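PDB 3CE2: putative peptidase from Chlamydophila abortus, which probably acts as a zinc-dependent oligopeptidase of the M3B (oligopeptidase F) family that cleaves short peptides. Local coordinates for residues Asn275-Thr278 with Thr279-Thr282; Ser467-Phe470 with Arg471-Phe475; Ala524-Pro527 with His528-Asn532; Glu577-Lys581 with Ser582-Met586; Cys597-Glu600 with Lys601-Glu605. One frame throughout, in Å; residues are numbered along the deposited sequence.

Contact 1 (Asn275-Thr278 with Thr279-Thr282); sequences NIPT and TVYT
The loop that leads into helix 278-289 joins its first turn here, with Pro277 and Thr278 supplying the carbonyls and Val280 and Thr282 the amides. Val280 N donates to Pro277 O at 2.9 Å. One residue on along the acceptors, Thr282 N meets Thr278 O at 2.8 Å in a nearly straight bond (173°). This is an i to i+4 bond of the helix, following the i to i+3 bond of Val280. The Val280 side chain backs onto the loop. With CG1 anti to the backbone N (chi1 174°), Val280 CG2 falls beside that N and lies 3.8 Å from Pro277 CD on the proline ring. Val280 CB also sits 4.0 Å from Ile276 CG2, the two side chains crossing at about a right angle. Ile276 and Pro277 rest in turn on Leu576 of helix 575-581, while the Tyr281 hydroxyl is bonded to Ala476 O. Two residues before the proline, Asn275 has positive phi and is the C-prime residue of a Schellman motif. The arrangement is that of a tight link between consecutive helices: the Schellman motif ends helix 266-271, and the Pro277 carbonyl opens the first turn of helix 278-289.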
loop_
_atom_site.group_PDB
_atom_site.type_symbol
_atom_site.label_atom_id
_atom_site.label_comp_id
_atom_site.label_asym_id
_atom_site.label_seq_id
_atom_site.Cartn_x
_atom_site.Cartn_y
_atom_site.Cartn_z
ATOM N N ASN A 275 -16.830 1.539 2.596
ATOM C CA ASN A 275 -17.884 1.066 3.465
ATOM C C ASN A 275 -17.382 0.414 4.759
ATOM O O ASN A 275 -17.844 -0.660 5.140
ATOM C CB ASN A 275 -18.736 0.062 2.726
ATOM C CG ASN A 275 -20.034 -0.169 3.420
ATOM O OD1 ASN A 275 -20.415 0.623 4.280
ATOM N ND2 ASN A 275 -20.725 -1.250 3.077
ATOM N N ILE A 276 -16.447 1.058 5.444
ATOM C CA ILE A 276 -15.928 0.505 6.677
ATOM C C ILE A 276 -16.623 1.130 7.894
ATOM O O ILE A 276 -16.729 2.353 8.001
ATOM C CB ILE A 276 -14.430 0.752 6.770
ATOM C CG1 ILE A 276 -13.766 0.429 5.420
ATOM C CG2 ILE A 276 -13.813 -0.009 7.969
ATOM C CD1 ILE A 276 -13.276 -0.950 5.306
ATOM N N PRO A 277 -17.136 0.288 8.806
ATOM C CA PRO A 277 -17.757 0.826 10.012
ATOM C C PRO A 277 -16.677 1.441 10.889
ATOM O O PRO A 277 -15.594 0.871 11.012
ATOM C CB PRO A 277 -18.358 -0.423 10.702
ATOM C CG PRO A 277 -18.307 -1.500 9.692
ATOM C CD PRO A 277 -17.172 -1.183 8.772
ATOM N N THR A 278 -16.968 2.583 11.501
ATOM C CA THR A 278 -15.964 3.253 12.319
ATOM C C THR A 278 -15.505 2.310 13.419
ATOM O O THR A 278 -14.380 2.415 13.929
ATOM C CB THR A 278 -16.486 4.542 12.972
ATOM O OG1 THR A 278 -17.250 4.206 14.130
ATOM C CG2 THR A 278 -17.342 5.355 12.005
ATOM N N THR A 279 -16.361 1.367 13.781
ATOM C CA THR A 279 -16.004 0.530 14.910
ATOM C C THR A 279 -14.807 -0.346 14.586
ATOM O O THR A 279 -14.055 -0.743 15.464
ATOM C CB THR A 279 -17.182 -0.314 15.403
ATOM O OG1 THR A 279 -17.542 -1.268 14.393
ATOM C CG2 THR A 279 -18.376 0.591 15.711
ATOM N N VAL A 280 -14.609 -0.644 13.316
ATOM C CA VAL A 280 -13.491 -1.495 12.966
ATOM C C VAL A 280 -12.207 -0.710 13.229
ATOM O O VAL A 280 -11.241 -1.220 13.818
ATOM C CB VAL A 280 -13.573 -1.942 11.506
ATOM C CG1 VAL A 280 -12.335 -2.708 11.120
ATOM C CG2 VAL A 280 -14.821 -2.775 11.285
ATOM N N TYR A 281 -12.219 0.552 12.820
ATOM C CA TYR A 281 -11.060 1.402 13.007
ATOM C C TYR A 281 -10.849 1.534 14.511
ATOM O O TYR A 281 -9.790 1.219 15.068
ATOM C CB TYR A 281 -11.318 2.749 12.335
ATOM C CG TYR A 281 -10.155 3.708 12.306
ATOM C CD1 TYR A 281 -9.481 3.975 11.124
ATOM C CD2 TYR A 281 -9.759 4.387 13.465
ATOM C CE1 TYR A 281 -8.429 4.886 11.090
ATOM C CE2 TYR A 281 -8.709 5.294 13.451
ATOM C CZ TYR A 281 -8.041 5.553 12.261
ATOM O OH TYR A 281 -6.989 6.470 12.247
ATOM N N THR A 282 -11.918 1.930 15.169
ATOM C CA THR A 282 -11.912 2.129 16.587
ATOM C C THR A 282 -11.491 0.914 17.430
ATOM O O THR A 282 -10.727 1.061 18.367
ATOM C CB THR A 282 -13.240 2.725 16.935
ATOM O OG1 THR A 282 -13.044 4.139 16.954
ATOM C CG2 THR A 282 -13.796 2.224 18.260
#

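Contact 2 (Ser467-Phe470 with Arg471-Phe475); sequences STLF and RQVLF
Ser467-Phe470 runs without a break into Arg471-Phe475 along helix 451-487, but the turn at 467-470 is of the wider pi type, and regular i to i+4 bonding resumes from Leu469 O onward. Leu469 O accepts from Val473 N at 3.1 Å, and Phe470 O from Leu474 N at 2.9 Å, the latter nearly straight at 167°. In the widened turn Ser467 O stands 4.1 Å from Arg471 N, and a side chain takes up the carbonyl instead. Gln472 NE2 donates to Ser467 O at 3.0 Å with an N-H...O angle of 167°, the oxygen lying almost in the plane of the amide. The glutamine chain reaches back because CG lies beside its own backbone N and the chain bends again at chi2 (-58°), folding the amide against the preceding turn. On another side of the helix Leu469 and Val473 lie side by side, pointing the same way, with Leu469 CD1 3.8 Å from Val473 CG2. Both pack against helix 536-553, Leu469 on Ile542 and Val473 on Ala539. The glutamine bond thus satisfies a main-chain acceptor within the pi-type turn and should limit rotation of the amide, while Leu469 and Val473 meet through methyl groups.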
loop_
_atom_site.group_PDB
_atom_site.type_symbol
_atom_site.label_atom_id
_atom_site.label_comp_id
_atom_site.label_asym_id
_atom_site.label_seq_id
_atom_site.Cartn_x
_atom_site.Cartn_y
_atom_site.Cartn_z
ATOM N N SER A 467 6.822 -2.638 13.073
ATOM C CA SER A 467 6.704 -1.326 12.434
ATOM C C SER A 467 5.467 -1.191 11.544
ATOM O O SER A 467 4.894 -0.093 11.439
ATOM C CB SER A 467 7.964 -0.949 11.658
ATOM O OG SER A 467 7.990 -1.650 10.439
ATOM N N THR A 468 5.030 -2.280 10.907
ATOM C CA THR A 468 3.877 -2.099 10.054
ATOM C C THR A 468 2.549 -2.299 10.778
ATOM O O THR A 468 1.515 -1.814 10.315
ATOM C CB THR A 468 3.953 -2.820 8.664
ATOM O OG1 THR A 468 2.861 -3.729 8.504
ATOM C CG2 THR A 468 5.275 -3.505 8.444
ATOM N N LEU A 469 2.557 -2.960 11.926
ATOM C CA LEU A 469 1.304 -3.102 12.660
ATOM C C LEU A 469 1.181 -2.107 13.814
ATOM O O LEU A 469 0.343 -1.208 13.777
ATOM C CB LEU A 469 1.110 -4.539 13.122
ATOM C CG LEU A 469 0.084 -4.820 14.223
ATOM C CD1 LEU A 469 -1.148 -3.983 14.068
ATOM C CD2 LEU A 469 -0.299 -6.286 14.227
ATOM N N PHE A 470 2.022 -2.249 14.831
ATOM C CA PHE A 470 1.917 -1.405 16.033
ATOM C C PHE A 470 2.179 0.073 15.783
ATOM O O PHE A 470 1.364 0.934 16.156
ATOM C CB PHE A 470 2.806 -1.941 17.167
ATOM C CG PHE A 470 2.260 -3.184 17.789
ATOM C CD1 PHE A 470 1.428 -3.113 18.897
ATOM C CD2 PHE A 470 2.507 -4.420 17.226
ATOM C CE1 PHE A 470 0.873 -4.256 19.458
ATOM C CE2 PHE A 470 1.966 -5.566 17.788
ATOM C CZ PHE A 470 1.143 -5.480 18.901
ATOM N N ARG A 471 3.310 0.361 15.150
ATOM C CA ARG A 471 3.665 1.738 14.884
ATOM C C ARG A 471 2.608 2.417 14.035
ATOM O O ARG A 471 2.299 3.572 14.271
ATOM C CB ARG A 471 5.051 1.877 14.259
ATOM C CG ARG A 471 5.449 3.335 14.148
ATOM C CD ARG A 471 6.899 3.596 14.492
ATOM N NE ARG A 471 7.798 3.643 13.330
ATOM C CZ ARG A 471 8.183 4.760 12.704
ATOM N NH1 ARG A 471 9.024 4.687 11.670
ATOM N NH2 ARG A 471 7.730 5.945 13.106
ATOM N N GLN A 472 2.028 1.712 13.066
ATOM C CA GLN A 472 0.961 2.327 12.246
ATOM C C GLN A 472 -0.308 2.587 13.042
ATOM O O GLN A 472 -1.025 3.558 12.798
ATOM C CB GLN A 472 0.646 1.472 11.033
ATOM C CG GLN A 472 1.899 1.114 10.241
ATOM C CD GLN A 472 2.648 2.352 9.786
ATOM O OE1 GLN A 472 2.055 3.278 9.254
ATOM N NE2 GLN A 472 3.951 2.373 9.994
ATOM N N VAL A 473 -0.588 1.731 14.015
ATOM C CA VAL A 473 -1.811 1.887 14.781
ATOM C C VAL A 473 -1.630 3.067 15.752
ATOM O O VAL A 473 -2.554 3.856 16.017
ATOM C CB VAL A 473 -2.161 0.578 15.501
ATOM C CG1 VAL A 473 -3.278 0.797 16.498
ATOM C CG2 VAL A 473 -2.543 -0.491 14.486
ATOM N N LEU A 474 -0.414 3.225 16.252
ATOM C CA LEU A 474 -0.120 4.450 16.972
ATOM C C LEU A 474 -0.488 5.650 16.104
ATOM O O LEU A 474 -1.309 6.472 16.533
ATOM C CB LEU A 474 1.341 4.495 17.402
ATOM C CG LEU A 474 1.746 5.488 18.492
ATOM C CD1 LEU A 474 3.156 5.197 18.861
ATOM C CD2 LEU A 474 1.642 6.897 18.010
ATOM N N PHE A 475 0.074 5.738 14.883
ATOM C CA PHE A 475 -0.238 6.858 13.980
ATOM C C PHE A 475 -1.764 6.976 13.891
ATOM O O PHE A 475 -2.330 8.088 13.990
ATOM C CB PHE A 475 0.377 6.751 12.560
ATOM C CG PHE A 475 1.937 6.698 12.497
ATOM C CD1 PHE A 475 2.752 7.151 13.543
ATOM C CD2 PHE A 475 2.587 6.247 11.323
ATOM C CE1 PHE A 475 4.174 7.127 13.436
ATOM C CE2 PHE A 475 3.986 6.225 11.217
ATOM C CZ PHE A 475 4.779 6.669 12.287
#

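Contact 3 (Ala524-Pro527 with His528-Asn532); sequences ARIP and HFYYN
Pro527 stands against two aromatic rings that meet it in different ways. Its CB lies over a face of the Phe529 ring, 4.0 Å from the centroid and 27° off the normal, a CH-pi contact. Phe529 CG sits between its backbone N and carbonyl carbon (chi1 67°), swinging the ring back over the proline. Pro527 CD instead approaches Tyr530 CD2 at 3.4 Å, the two side chains running alongside each other. Ile526 crosses Tyr530 at about a right angle, CG2 resting 3.8 Å from Tyr530 CB. Tyr531 turns its edge to the backbone, with Ile526 O in the ring plane 3.5 Å from CE2 and Pro527 O beside CD2. Pro527 O also accepts from Tyr530 N at 2.8 Å, closing the short 3-10 turn. This loop precedes helix 536-553; His528 stacks on Phe185 of helix 180-192, and Tyr531 packs on Phe478 of helix 451-487. The chemistry is thus mainly aromatic and apolar, with partly positive ring C-H groups turned to two backbone oxygens.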
loop_
_atom_site.group_PDB
_atom_site.type_symbol
_atom_site.label_atom_id
_atom_site.label_comp_id
_atom_site.label_asym_id
_atom_site.label_seq_id
_atom_site.Cartn_x
_atom_site.Cartn_y
_atom_site.Cartn_z
ATOM N N ALA A 524 5.707 15.668 14.077
ATOM C CA ALA A 524 6.125 16.676 13.101
ATOM C C ALA A 524 6.837 16.134 11.840
ATOM O O ALA A 524 6.773 16.766 10.791
ATOM C CB ALA A 524 6.947 17.740 13.766
ATOM N N ARG A 525 7.496 14.976 11.934
ATOM C CA ARG A 525 8.232 14.435 10.807
ATOM C C ARG A 525 7.405 13.564 9.895
ATOM O O ARG A 525 7.909 13.106 8.884
ATOM C CB ARG A 525 9.484 13.668 11.246
ATOM C CG ARG A 525 9.587 13.436 12.743
ATOM C CD ARG A 525 11.043 13.293 13.292
ATOM N NE ARG A 525 11.911 12.386 12.518
ATOM C CZ ARG A 525 12.884 11.635 13.046
ATOM N NH1 ARG A 525 13.111 11.648 14.357
ATOM N NH2 ARG A 525 13.629 10.856 12.263
ATOM N N ILE A 526 6.141 13.340 10.234
ATOM C CA ILE A 526 5.304 12.446 9.446
ATOM C C ILE A 526 4.504 13.152 8.374
ATOM O O ILE A 526 3.553 13.845 8.700
ATOM C CB ILE A 526 4.273 11.790 10.308
ATOM C CG1 ILE A 526 4.932 11.026 11.443
ATOM C CG2 ILE A 526 3.408 10.868 9.465
ATOM C CD1 ILE A 526 3.932 10.666 12.494
ATOM N N PRO A 527 4.835 12.910 7.097
ATOM C CA PRO A 527 4.340 13.643 5.917
ATOM C C PRO A 527 2.813 13.711 5.783
ATOM O O PRO A 527 2.127 12.729 6.077
ATOM C CB PRO A 527 4.964 12.880 4.749
ATOM C CG PRO A 527 6.189 12.236 5.356
ATOM C CD PRO A 527 5.760 11.831 6.722
ATOM N N HIS A 528 2.304 14.867 5.335
ATOM C CA HIS A 528 0.855 15.169 5.379
ATOM C C HIS A 528 0.023 14.260 4.498
ATOM O O HIS A 528 -1.227 14.207 4.664
ATOM C CB HIS A 528 0.548 16.608 4.980
ATOM C CG HIS A 528 0.947 17.618 6.000
ATOM N ND1 HIS A 528 0.496 18.922 5.966
ATOM C CD2 HIS A 528 1.765 17.528 7.076
ATOM C CE1 HIS A 528 1.022 19.591 6.975
ATOM N NE2 HIS A 528 1.799 18.771 7.662
ATOM N N PHE A 529 0.703 13.582 3.555
ATOM C CA PHE A 529 0.050 12.581 2.700
ATOM C C PHE A 529 -0.255 11.283 3.453
ATOM O O PHE A 529 -1.087 10.481 3.001
ATOM C CB PHE A 529 0.768 12.351 1.362
ATOM C CG PHE A 529 2.125 11.702 1.468
ATOM C CD1 PHE A 529 3.294 12.456 1.268
ATOM C CD2 PHE A 529 2.246 10.333 1.699
ATOM C CE1 PHE A 529 4.576 11.859 1.326
ATOM C CE2 PHE A 529 3.524 9.719 1.765
ATOM C CZ PHE A 529 4.690 10.485 1.575
ATOM N N TYR A 530 0.394 11.119 4.620
ATOM C CA TYR A 530 -0.035 10.140 5.632
ATOM C C TYR A 530 -1.268 10.600 6.346
ATOM O O TYR A 530 -1.685 10.001 7.319
ATOM C CB TYR A 530 1.058 9.808 6.639
ATOM C CG TYR A 530 2.120 9.036 5.958
ATOM C CD1 TYR A 530 1.849 7.788 5.444
ATOM C CD2 TYR A 530 3.368 9.587 5.746
ATOM C CE1 TYR A 530 2.787 7.090 4.776
ATOM C CE2 TYR A 530 4.324 8.901 5.079
ATOM C CZ TYR A 530 4.031 7.649 4.585
ATOM O OH TYR A 530 5.000 6.950 3.904
ATOM N N TYR A 531 -1.889 11.648 5.839
ATOM C CA TYR A 531 -3.171 12.019 6.393
ATOM C C TYR A 531 -4.402 11.736 5.485
ATOM O O TYR A 531 -4.307 11.466 4.274
ATOM C CB TYR A 531 -3.110 13.430 7.005
ATOM C CG TYR A 531 -2.126 13.486 8.160
ATOM C CD1 TYR A 531 -2.575 13.520 9.460
ATOM C CD2 TYR A 531 -0.764 13.448 7.956
ATOM C CE1 TYR A 531 -1.701 13.542 10.545
ATOM C CE2 TYR A 531 0.126 13.478 9.040
ATOM C CZ TYR A 531 -0.361 13.529 10.339
ATOM O OH TYR A 531 0.458 13.563 11.449
ATOM N N ASN A 532 -5.553 11.776 6.138
ATOM C CA ASN A 532 -6.797 11.218 5.626
ATOM C C ASN A 532 -6.891 9.697 5.793
ATOM O O ASN A 532 -7.261 8.969 4.892
ATOM C CB ASN A 532 -7.116 11.679 4.207
ATOM C CG ASN A 532 -8.608 11.915 4.011
ATOM O OD1 ASN A 532 -9.300 12.410 4.911
ATOM N ND2 ASN A 532 -9.114 11.545 2.843
#

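Contact 4 (Glu577-Lys581 with Ser582-Met586); sequences EILKK and SGLDM
Two backbone bonds end the helix: Gly583 N donates to Lys580 O at 2.7 Å, and Leu584 N reaches past it to Leu579 O at 3.1 Å. With positive phi at Gly583, the C-prime residue, these bonds define a Schellman motif closing helix 575-581. Gly583 adopts the positive phi of this position, where a residue without a side chain is readily accommodated. A side-chain bond reinforces the turn. Ser582 OG, set anti to its carbonyl carbon and beside its own N (chi1 -61°), bends back to donate to Ile578 O at 3.1 Å.

Apolar contacts follow the reversal of the chain. Leu579 CB and Leu584 CB are 4.2 Å apart, the hydrophobic pair that commonly accompanies this motif, and Leu579 CD1 meets Met586 CG at 3.9 Å. The charged pair is looser. Lys580 and Asp585 run side by side, with Lys580 CD 3.7 Å from Asp585 OD2, yet NZ and OD2 remain 4.4 Å apart, beyond a salt bridge. The other carboxylate oxygen of Asp585, OD1, accepts from Gly587 N.

Leu584 packs on helix 536-553 at Ala544, Cys547 and Phe548, while Leu579 and Ser582 touch Phe566 of helix 559-567; the turn thus packs against both helices and leads on toward helix 590-607.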
loop_
_atom_site.group_PDB
_atom_site.type_symbol
_atom_site.label_atom_id
_atom_site.label_comp_id
_atom_site.label_asym_id
_atom_site.label_seq_id
_atom_site.Cartn_x
_atom_site.Cartn_y
_atom_site.Cartn_z
ATOM N N GLU A 577 -16.437 -7.397 3.139
ATOM C CA GLU A 577 -17.294 -8.475 2.663
ATOM C C GLU A 577 -16.489 -9.553 1.953
ATOM O O GLU A 577 -16.682 -10.740 2.221
ATOM C CB GLU A 577 -18.419 -7.948 1.782
ATOM C CG GLU A 577 -19.443 -7.182 2.592
ATOM C CD GLU A 577 -20.006 -8.049 3.725
ATOM O OE1 GLU A 577 -20.410 -9.208 3.438
ATOM O OE2 GLU A 577 -20.021 -7.588 4.901
ATOM N N ILE A 578 -15.565 -9.146 1.084
ATOM C CA ILE A 578 -14.690 -10.107 0.421
ATOM C C ILE A 578 -13.946 -10.937 1.457
ATOM O O ILE A 578 -13.782 -12.146 1.329
ATOM C CB ILE A 578 -13.649 -9.419 -0.445
ATOM C CG1 ILE A 578 -14.281 -8.945 -1.750
ATOM C CG2 ILE A 578 -12.500 -10.381 -0.740
ATOM C CD1 ILE A 578 -13.307 -8.104 -2.632
ATOM N N LEU A 579 -13.487 -10.273 2.498
ATOM C CA LEU A 579 -12.785 -10.962 3.540
ATOM C C LEU A 579 -13.722 -11.871 4.317
ATOM O O LEU A 579 -13.347 -12.999 4.620
ATOM C CB LEU A 579 -12.124 -9.955 4.462
ATOM C CG LEU A 579 -10.915 -9.257 3.861
ATOM C CD1 LEU A 579 -10.378 -8.228 4.852
ATOM C CD2 LEU A 579 -9.880 -10.302 3.599
ATOM N N LYS A 580 -14.930 -11.395 4.641
ATOM C CA LYS A 580 -15.882 -12.253 5.351
ATOM C C LYS A 580 -16.123 -13.547 4.584
ATOM O O LYS A 580 -15.982 -14.634 5.138
ATOM C CB LYS A 580 -17.208 -11.560 5.631
ATOM C CG LYS A 580 -17.413 -11.183 7.074
ATOM C CD LYS A 580 -18.841 -11.432 7.534
ATOM C CE LYS A 580 -19.712 -10.217 7.276
ATOM N NZ LYS A 580 -20.938 -10.260 8.130
ATOM N N LYS A 581 -16.469 -13.419 3.308
ATOM C CA LYS A 581 -16.671 -14.577 2.463
ATOM C C LYS A 581 -15.514 -15.546 2.624
ATOM O O LYS A 581 -15.702 -16.741 2.497
ATOM C CB LYS A 581 -16.777 -14.173 0.993
ATOM C CG LYS A 581 -18.034 -13.442 0.652
ATOM C CD LYS A 581 -18.209 -13.341 -0.875
ATOM C CE LYS A 581 -19.459 -12.499 -1.260
ATOM N NZ LYS A 581 -19.158 -11.037 -1.354
ATOM N N SER A 582 -14.320 -15.024 2.905
ATOM C CA SER A 582 -13.106 -15.842 3.009
ATOM C C SER A 582 -12.742 -16.273 4.429
ATOM O O SER A 582 -11.633 -16.763 4.662
ATOM C CB SER A 582 -11.922 -15.089 2.418
ATOM O OG SER A 582 -12.134 -14.806 1.054
ATOM N N GLY A 583 -13.663 -16.078 5.375
ATOM C CA GLY A 583 -13.476 -16.527 6.768
ATOM C C GLY A 583 -12.813 -15.544 7.716
ATOM O O GLY A 583 -12.547 -15.886 8.862
ATOM N N LEU A 584 -12.522 -14.328 7.247
ATOM C CA LEU A 584 -11.973 -13.287 8.108
ATOM C C LEU A 584 -13.043 -12.268 8.416
ATOM O O LEU A 584 -13.417 -11.493 7.560
ATOM C CB LEU A 584 -10.801 -12.580 7.440
ATOM C CG LEU A 584 -9.450 -13.159 7.835
ATOM C CD1 LEU A 584 -9.452 -14.668 7.590
ATOM C CD2 LEU A 584 -8.318 -12.494 7.085
ATOM N N ASP A 585 -13.548 -12.255 9.633
ATOM C CA ASP A 585 -14.539 -11.263 9.958
ATOM C C ASP A 585 -13.918 -10.122 10.762
ATOM O O ASP A 585 -13.800 -10.201 11.995
ATOM C CB ASP A 585 -15.696 -11.905 10.711
ATOM C CG ASP A 585 -16.879 -10.968 10.872
ATOM O OD1 ASP A 585 -16.705 -9.727 10.776
ATOM O OD2 ASP A 585 -17.990 -11.493 11.109
ATOM N N MET A 586 -13.514 -9.068 10.058
ATOM C CA MET A 586 -12.848 -7.935 10.688
ATOM C C MET A 586 -13.820 -7.215 11.602
ATOM O O MET A 586 -13.423 -6.381 12.398
ATOM C CB MET A 586 -12.306 -6.957 9.645
ATOM C CG MET A 586 -11.481 -7.588 8.537
ATOM S SD MET A 586 -9.933 -8.319 9.124
ATOM C CE MET A 586 -9.008 -6.857 9.628
#

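Contact 5 (Cys597-Glu600 with Lys601-Glu605); sequences CFIE and KKIQE
Ile599 O takes two backbone N-H groups, a sound bond from Ile603 N at 2.9 Å, angle 162°, and a weak, strongly bent one from Lys602 N. The carbonyls of Cys597, Phe598 and Glu600 follow the same i to i+4 pattern, accepting from Lys601 N, Lys602 N and Gln604 N.

On one side of the helix, Phe598 and Lys602 pair one turn apart. Phe598 CG lies anti to its backbone N (chi1 -176°), which tips the ring forward along the helix toward the lysine. Lys602 CE comes obliquely to the ring, 3.7 Å from Phe598 CZ, and NZ stands 4.9 Å from the ring centroid, an off-centre cation-pi contact. Lys602 NZ has a stronger partner in Asp442, with which it forms a salt bridge, and makes a longer one of 3.6 Å to Glu605 OE2. Lys601 NZ also reaches Glu605 OE2, at 3.3 Å, so that two lysines share one carboxylate oxygen.

Another side is apolar: Ile599 CG2 and Ile603 CD1 are 4.1 Å apart, and both isoleucines pack on Leu294 of helix 292-306. Phe598 meanwhile rests on Leu546 and Leu549 of helix 536-553. The whole is typical of an amphipathic alpha helix, here helix 590-607, packed on helices 292-306, 451-487 and 536-553 by its buried side, with Lys601 and Gln604 on the exposed side.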
loop_
_atom_site.group_PDB
_atom_site.type_symbol
_atom_site.label_atom_id
_atom_site.label_comp_id
_atom_site.label_asym_id
_atom_site.label_seq_id
_atom_site.Cartn_x
_atom_site.Cartn_y
_atom_site.Cartn_z
ATOM N N CYS A 597 -1.441 -14.424 17.690
ATOM C CA CYS A 597 -0.920 -15.774 17.892
ATOM C C CYS A 597 0.372 -16.008 17.145
ATOM O O CYS A 597 1.357 -16.490 17.698
ATOM C CB CYS A 597 -1.950 -16.815 17.462
ATOM S SG CYS A 597 -3.297 -16.954 18.650
ATOM N N PHE A 598 0.351 -15.681 15.868
ATOM C CA PHE A 598 1.521 -15.805 15.033
ATOM C C PHE A 598 2.701 -15.036 15.628
ATOM O O PHE A 598 3.824 -15.532 15.673
ATOM C CB PHE A 598 1.194 -15.259 13.646
ATOM C CG PHE A 598 2.299 -15.422 12.658
ATOM C CD1 PHE A 598 2.274 -16.472 11.740
ATOM C CD2 PHE A 598 3.359 -14.530 12.636
ATOM C CE1 PHE A 598 3.291 -16.624 10.822
ATOM C CE2 PHE A 598 4.391 -14.683 11.718
ATOM C CZ PHE A 598 4.362 -15.732 10.813
ATOM N N ILE A 599 2.443 -13.821 16.088
ATOM C CA ILE A 599 3.512 -12.984 16.584
ATOM C C ILE A 599 4.065 -13.575 17.876
ATOM O O ILE A 599 5.282 -13.704 18.039
ATOM C CB ILE A 599 3.009 -11.554 16.770
ATOM C CG1 ILE A 599 2.626 -10.980 15.407
ATOM C CG2 ILE A 599 4.043 -10.683 17.411
ATOM C CD1 ILE A 599 1.652 -9.869 15.494
ATOM N N GLU A 600 3.166 -13.975 18.771
ATOM C CA GLU A 600 3.554 -14.565 20.038
ATOM C C GLU A 600 4.448 -15.755 19.818
ATOM O O GLU A 600 5.465 -15.926 20.504
ATOM C CB GLU A 600 2.315 -15.014 20.786
ATOM C CG GLU A 600 2.582 -15.617 22.139
ATOM C CD GLU A 600 2.879 -14.573 23.187
ATOM O OE1 GLU A 600 2.034 -13.666 23.378
ATOM O OE2 GLU A 600 3.957 -14.668 23.820
ATOM N N LYS A 601 4.089 -16.581 18.844
ATOM C CA LYS A 601 4.870 -17.770 18.607
ATOM C C LYS A 601 6.285 -17.392 18.222
ATOM O O LYS A 601 7.247 -18.022 18.658
ATOM C CB LYS A 601 4.255 -18.618 17.514
ATOM C CG LYS A 601 4.865 -19.968 17.455
ATOM C CD LYS A 601 4.616 -20.633 16.133
ATOM C CE LYS A 601 5.495 -21.875 16.037
ATOM N NZ LYS A 601 5.859 -22.217 14.644
ATOM N N LYS A 602 6.411 -16.349 17.412
ATOM C CA LYS A 602 7.709 -15.967 16.873
ATOM C C LYS A 602 8.553 -15.320 17.968
ATOM O O LYS A 602 9.766 -15.537 18.032
ATOM C CB LYS A 602 7.527 -14.993 15.712
ATOM C CG LYS A 602 6.981 -15.614 14.463
ATOM C CD LYS A 602 8.066 -16.181 13.607
ATOM C CE LYS A 602 7.499 -16.919 12.418
ATOM N NZ LYS A 602 7.203 -18.306 12.854
ATOM N N ILE A 603 7.914 -14.529 18.833
ATOM C CA ILE A 603 8.639 -13.925 19.941
ATOM C C ILE A 603 9.217 -15.021 20.833
ATOM O O ILE A 603 10.352 -14.917 21.281
ATOM C CB ILE A 603 7.756 -12.978 20.770
ATOM C CG1 ILE A 603 7.336 -11.774 19.926
ATOM C CG2 ILE A 603 8.485 -12.513 22.016
ATOM C CD1 ILE A 603 6.470 -10.800 20.657
ATOM N N GLN A 604 8.445 -16.082 21.062
ATOM C CA GLN A 604 8.911 -17.196 21.889
ATOM C C GLN A 604 10.028 -17.973 21.230
ATOM O O GLN A 604 10.994 -18.314 21.896
ATOM C CB GLN A 604 7.777 -18.144 22.268
ATOM C CG GLN A 604 6.878 -17.617 23.373
ATOM C CD GLN A 604 5.571 -18.416 23.480
ATOM O OE1 GLN A 604 4.649 -18.033 24.215
ATOM N NE2 GLN A 604 5.488 -19.528 22.741
ATOM N N GLU A 605 9.925 -18.259 19.933
ATOM C CA GLU A 605 11.068 -18.903 19.258
ATOM C C GLU A 605 12.330 -18.091 19.493
ATOM O O GLU A 605 13.357 -18.633 19.857
ATOM C CB GLU A 605 10.859 -19.046 17.753
ATOM C CG GLU A 605 9.750 -19.979 17.342
ATOM C CD GLU A 605 9.739 -20.226 15.839
ATOM O OE1 GLU A 605 10.822 -20.120 15.218
ATOM O OE2 GLU A 605 8.657 -20.537 15.282
#

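All five contacts are local and partly buried. Contact 2 lies nearest the centre of the chain, at about 14 Å between centres, and contact 5 farthest out, at about 25 Å. Contacts 2 and 5 are uninterrupted helix, touching through Leu469 and Ile599; contact 2 adds a glutamine-to-carbonyl bond, contact 5 a lysine-glutamate network. Contacts 1 and 4 flank loops, one at a helix start and one at a helix end, and meet where Val280 packs on the Met586 backbone. Contact 3, almost without regular structure, relies on aromatic rings and reaches contact 2 through Ile526 on Phe475. Helix 536-553 receives side chains from contacts 1, 2, 4 and 5.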